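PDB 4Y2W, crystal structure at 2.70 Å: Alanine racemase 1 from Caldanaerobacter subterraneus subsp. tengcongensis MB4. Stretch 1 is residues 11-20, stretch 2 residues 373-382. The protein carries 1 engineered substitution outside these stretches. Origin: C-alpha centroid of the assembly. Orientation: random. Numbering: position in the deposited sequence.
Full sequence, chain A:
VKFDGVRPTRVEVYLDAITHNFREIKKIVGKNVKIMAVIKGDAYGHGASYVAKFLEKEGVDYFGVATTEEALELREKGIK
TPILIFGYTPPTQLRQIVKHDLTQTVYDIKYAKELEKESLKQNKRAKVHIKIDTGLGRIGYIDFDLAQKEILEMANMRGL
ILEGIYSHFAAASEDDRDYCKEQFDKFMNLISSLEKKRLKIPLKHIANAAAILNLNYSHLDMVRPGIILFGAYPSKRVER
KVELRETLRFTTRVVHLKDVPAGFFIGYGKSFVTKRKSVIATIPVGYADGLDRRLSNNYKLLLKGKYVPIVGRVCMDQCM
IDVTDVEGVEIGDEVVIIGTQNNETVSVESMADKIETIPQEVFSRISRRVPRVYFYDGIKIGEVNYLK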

# COMPACT_ATOMS: atom_id res chain seq x y z
N VAL A 11 -12.20 -4.16 -3.31
CA VAL A 11 -11.69 -5.28 -4.08
C VAL A 11 -12.64 -6.45 -3.90
O VAL A 11 -12.96 -6.82 -2.78
CB VAL A 11 -10.26 -5.67 -3.62
CG1 VAL A 11 -9.96 -7.13 -3.90
CG2 VAL A 11 -9.24 -4.79 -4.31
N GLU A 12 -13.10 -7.01 -5.02
CA GLU A 12 -13.91 -8.23 -4.99
C GLU A 12 -13.01 -9.42 -5.33
O GLU A 12 -12.51 -9.53 -6.45
CB GLU A 12 -15.06 -8.13 -6.00
CG GLU A 12 -16.09 -7.06 -5.67
CD GLU A 12 -17.23 -6.99 -6.67
OE1 GLU A 12 -17.13 -7.58 -7.77
OE2 GLU A 12 -18.25 -6.33 -6.36
N VAL A 13 -12.79 -10.29 -4.34
CA VAL A 13 -11.96 -11.48 -4.53
C VAL A 13 -12.83 -12.70 -4.85
O VAL A 13 -13.73 -13.05 -4.09
CB VAL A 13 -11.12 -11.78 -3.27
CG1 VAL A 13 -10.41 -13.12 -3.38
CG2 VAL A 13 -10.11 -10.66 -3.05
N TYR A 14 -12.54 -13.33 -5.98
CA TYR A 14 -13.30 -14.50 -6.44
C TYR A 14 -12.54 -15.77 -6.11
O TYR A 14 -11.67 -16.21 -6.86
CB TYR A 14 -13.60 -14.39 -7.94
CG TYR A 14 -14.55 -13.25 -8.21
CD1 TYR A 14 -14.09 -11.94 -8.26
CD2 TYR A 14 -15.91 -13.48 -8.36
CE1 TYR A 14 -14.96 -10.88 -8.48
CE2 TYR A 14 -16.79 -12.43 -8.58
CZ TYR A 14 -16.31 -11.13 -8.64
OH TYR A 14 -17.17 -10.08 -8.86
N LEU A 15 -12.89 -16.36 -4.96
CA LEU A 15 -12.18 -17.52 -4.42
C LEU A 15 -12.28 -18.74 -5.32
O LEU A 15 -11.31 -19.49 -5.45
CB LEU A 15 -12.72 -17.85 -3.03
CG LEU A 15 -12.44 -16.79 -1.96
CD1 LEU A 15 -13.37 -16.98 -0.77
CD2 LEU A 15 -10.98 -16.81 -1.53
N ASP A 16 -13.44 -18.95 -5.94
CA ASP A 16 -13.63 -20.08 -6.86
C ASP A 16 -12.78 -19.96 -8.14
O ASP A 16 -12.51 -20.96 -8.80
CB ASP A 16 -15.12 -20.26 -7.21
CG ASP A 16 -15.75 -19.02 -7.82
OD1 ASP A 16 -16.05 -18.07 -7.06
OD2 ASP A 16 -15.96 -19.00 -9.04
N ALA A 17 -12.36 -18.74 -8.48
CA ALA A 17 -11.45 -18.51 -9.60
C ALA A 17 -10.00 -18.83 -9.22
O ALA A 17 -9.22 -19.26 -10.07
CB ALA A 17 -11.57 -17.07 -10.09
N ILE A 18 -9.65 -18.60 -7.96
CA ILE A 18 -8.31 -18.92 -7.46
C ILE A 18 -8.14 -20.44 -7.36
O ILE A 18 -7.11 -20.99 -7.75
CB ILE A 18 -8.04 -18.26 -6.09
CG1 ILE A 18 -8.05 -16.74 -6.22
CG2 ILE A 18 -6.71 -18.72 -5.51
CD1 ILE A 18 -8.23 -16.01 -4.91
N THR A 19 -9.16 -21.12 -6.83
CA THR A 19 -9.14 -22.58 -6.73
C THR A 19 -9.11 -23.21 -8.13
O THR A 19 -8.45 -24.23 -8.33
CB THR A 19 -10.36 -23.14 -5.96
OG1 THR A 19 -11.58 -22.68 -6.57
CG2 THR A 19 -10.33 -22.71 -4.50
N HIS A 20 -9.81 -22.59 -9.08
CA HIS A 20 -9.77 -23.04 -10.47
C HIS A 20 -8.36 -22.93 -11.06
O HIS A 20 -7.86 -23.89 -11.64
CB HIS A 20 -10.73 -22.24 -11.33
CG HIS A 20 -10.56 -22.48 -12.80
ND1 HIS A 20 -11.35 -23.37 -13.50
CD2 HIS A 20 -9.68 -21.98 -13.69
CE1 HIS A 20 -10.97 -23.39 -14.77
NE2 HIS A 20 -9.96 -22.55 -14.91
N VAL A 373 -13.79 -7.95 -0.36
CA VAL A 373 -15.06 -8.68 -0.33
C VAL A 373 -14.84 -10.01 -1.04
O VAL A 373 -14.17 -10.06 -2.08
CB VAL A 373 -16.18 -7.87 -1.03
CG1 VAL A 373 -17.51 -8.61 -0.94
CG2 VAL A 373 -16.29 -6.49 -0.41
N TYR A 374 -15.40 -11.09 -0.49
CA TYR A 374 -15.11 -12.45 -0.95
C TYR A 374 -16.32 -13.16 -1.56
O TYR A 374 -17.41 -13.13 -0.99
CB TYR A 374 -14.52 -13.27 0.20
CG TYR A 374 -13.16 -12.77 0.61
CD1 TYR A 374 -12.02 -13.17 -0.09
CD2 TYR A 374 -13.01 -11.89 1.66
CE1 TYR A 374 -10.77 -12.70 0.26
CE2 TYR A 374 -11.75 -11.42 2.03
CZ TYR A 374 -10.64 -11.83 1.32
OH TYR A 374 -9.40 -11.36 1.69
N PHE A 375 -16.09 -13.81 -2.70
CA PHE A 375 -17.14 -14.49 -3.46
C PHE A 375 -16.79 -15.95 -3.74
O PHE A 375 -15.63 -16.31 -3.91
CB PHE A 375 -17.37 -13.77 -4.79
CG PHE A 375 -18.07 -12.45 -4.66
CD1 PHE A 375 -17.35 -11.29 -4.41
CD2 PHE A 375 -19.45 -12.37 -4.77
CE1 PHE A 375 -17.99 -10.07 -4.29
CE2 PHE A 375 -20.10 -11.15 -4.64
CZ PHE A 375 -19.37 -10.00 -4.40
N TYR A 376 -17.83 -16.79 -3.77
CA TYR A 376 -17.69 -18.21 -4.10
C TYR A 376 -18.98 -18.70 -4.77
O TYR A 376 -20.06 -18.59 -4.19
CB TYR A 376 -17.37 -19.02 -2.85
CG TYR A 376 -16.85 -20.41 -3.14
CD1 TYR A 376 -15.54 -20.61 -3.57
CD2 TYR A 376 -17.66 -21.54 -2.98
CE1 TYR A 376 -15.05 -21.88 -3.84
CE2 TYR A 376 -17.19 -22.81 -3.24
CZ TYR A 376 -15.88 -22.98 -3.67
OH TYR A 376 -15.41 -24.24 -3.93
N ASP A 377 -18.84 -19.25 -5.97
CA ASP A 377 -19.98 -19.67 -6.80
C ASP A 377 -20.99 -18.54 -7.04
O ASP A 377 -22.20 -18.78 -7.11
CB ASP A 377 -20.68 -20.91 -6.19
CG ASP A 377 -19.80 -22.16 -6.22
OD1 ASP A 377 -18.82 -22.21 -7.00
OD2 ASP A 377 -20.10 -23.11 -5.46
N GLY A 378 -20.48 -17.31 -7.16
CA GLY A 378 -21.32 -16.14 -7.44
C GLY A 378 -21.84 -15.39 -6.22
O GLY A 378 -22.21 -14.22 -6.32
N ILE A 379 -21.86 -16.06 -5.06
CA ILE A 379 -22.43 -15.50 -3.84
C ILE A 379 -21.35 -14.95 -2.90
O ILE A 379 -20.27 -15.53 -2.79
CB ILE A 379 -23.24 -16.57 -3.06
CG1 ILE A 379 -24.21 -17.31 -4.00
CG2 ILE A 379 -23.99 -15.95 -1.89
CD1 ILE A 379 -25.23 -16.42 -4.70
N LYS A 380 -21.66 -13.83 -2.24
CA LYS A 380 -20.75 -13.22 -1.27
C LYS A 380 -20.79 -14.00 0.04
O LYS A 380 -21.87 -14.27 0.57
CB LYS A 380 -21.16 -11.77 -1.00
CG LYS A 380 -20.37 -11.08 0.11
CD LYS A 380 -20.92 -9.70 0.43
CE LYS A 380 -20.24 -9.13 1.67
NZ LYS A 380 -20.76 -7.78 2.03
N ILE A 381 -19.61 -14.34 0.57
CA ILE A 381 -19.52 -15.20 1.76
C ILE A 381 -18.70 -14.61 2.91
O ILE A 381 -18.38 -15.32 3.86
CB ILE A 381 -18.90 -16.57 1.40
CG1 ILE A 381 -17.47 -16.39 0.89
CG2 ILE A 381 -19.77 -17.29 0.38
CD1 ILE A 381 -16.60 -17.60 1.12
N GLY A 382 -18.37 -13.32 2.84
CA GLY A 382 -17.58 -12.69 3.88
C GLY A 382 -16.82 -11.48 3.38
O GLY A 382 -16.77 -11.23 2.17

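What holds the two backbones together? Strand 11-14 runs parallel to strand 373-376, and the hydrogen bonds climb between them as a ladder. Val 373 N donates to Val 11 O at 2.8 Å, Val 13 N to Val 373 O at 2.7 Å, and Phe 375 N to Val 13 O at 2.8 Å. A last rung, Leu 15 N to Phe 375 O at 2.9 Å, comes from the first residue of the helix, so the pairing outlasts the strand itself. Val 373 and Phe 375 each use both their N and O toward stretch 1, whereas Tyr 374 turns its own backbone polar groups to Gly 382 and Ile 381 within the hairpin.

Why do Glu 12, Tyr 14 and Phe 375 fit together on one face of the sheet? All three have chi1 in the m well, near -70°. The rings of Tyr 14 and Phe 375 lie 14° from parallel with centroids 5.2 Å apart, but they are slid past each other and barely overlap; Tyr 14 CD2 instead reaches Phe 375 CB at 3.9 Å. Glu 12 has chi2 at t, which extends its chain past the Phe 375 ring, with Glu 12 CG 3.8 Å from Phe 375 CE1. Its carboxylate is then placed to accept a hydrogen bond from the phenol, Tyr 14 OH to Glu 12 OE1 at 2.7 Å, tying together two side chains of the same strand. The aliphatic part of Glu 12 thus meets an aromatic ring while its charged end has a polar partner.

What fills the other face? Val 13, with chi1 at t, sets its CB 3.6 Å from Tyr 374 CD1. Leu 15, in the m,t rotamer, carries the apolar contact onward: Leu 15 CD1 lies 4.0 Å from Tyr 374 CB and 3.8 Å from Ile 381 CD1, so this one methyl touches both strands of the hairpin. Leu 15 CB meets the edge of the Tyr 376 ring, 4.0 Å from Tyr 376 CD1.

How does the start of the helix engage the hairpin turn? Asp 16 points toward stretch 2, and its p rotamer brings OD1 to the backbone entering the type I' turn from Tyr 376 to Ile 379. Asp 377 N donates a weak hydrogen bond to Asp 16 OD1 at 3.2 Å, bent to 140°. Below that polar contact, Asp 16 CB packs 3.7 Å from Tyr 376 CD1. Tyr 376, at t, sends its ring back toward the helix although its CA-to-CB bond points sideways.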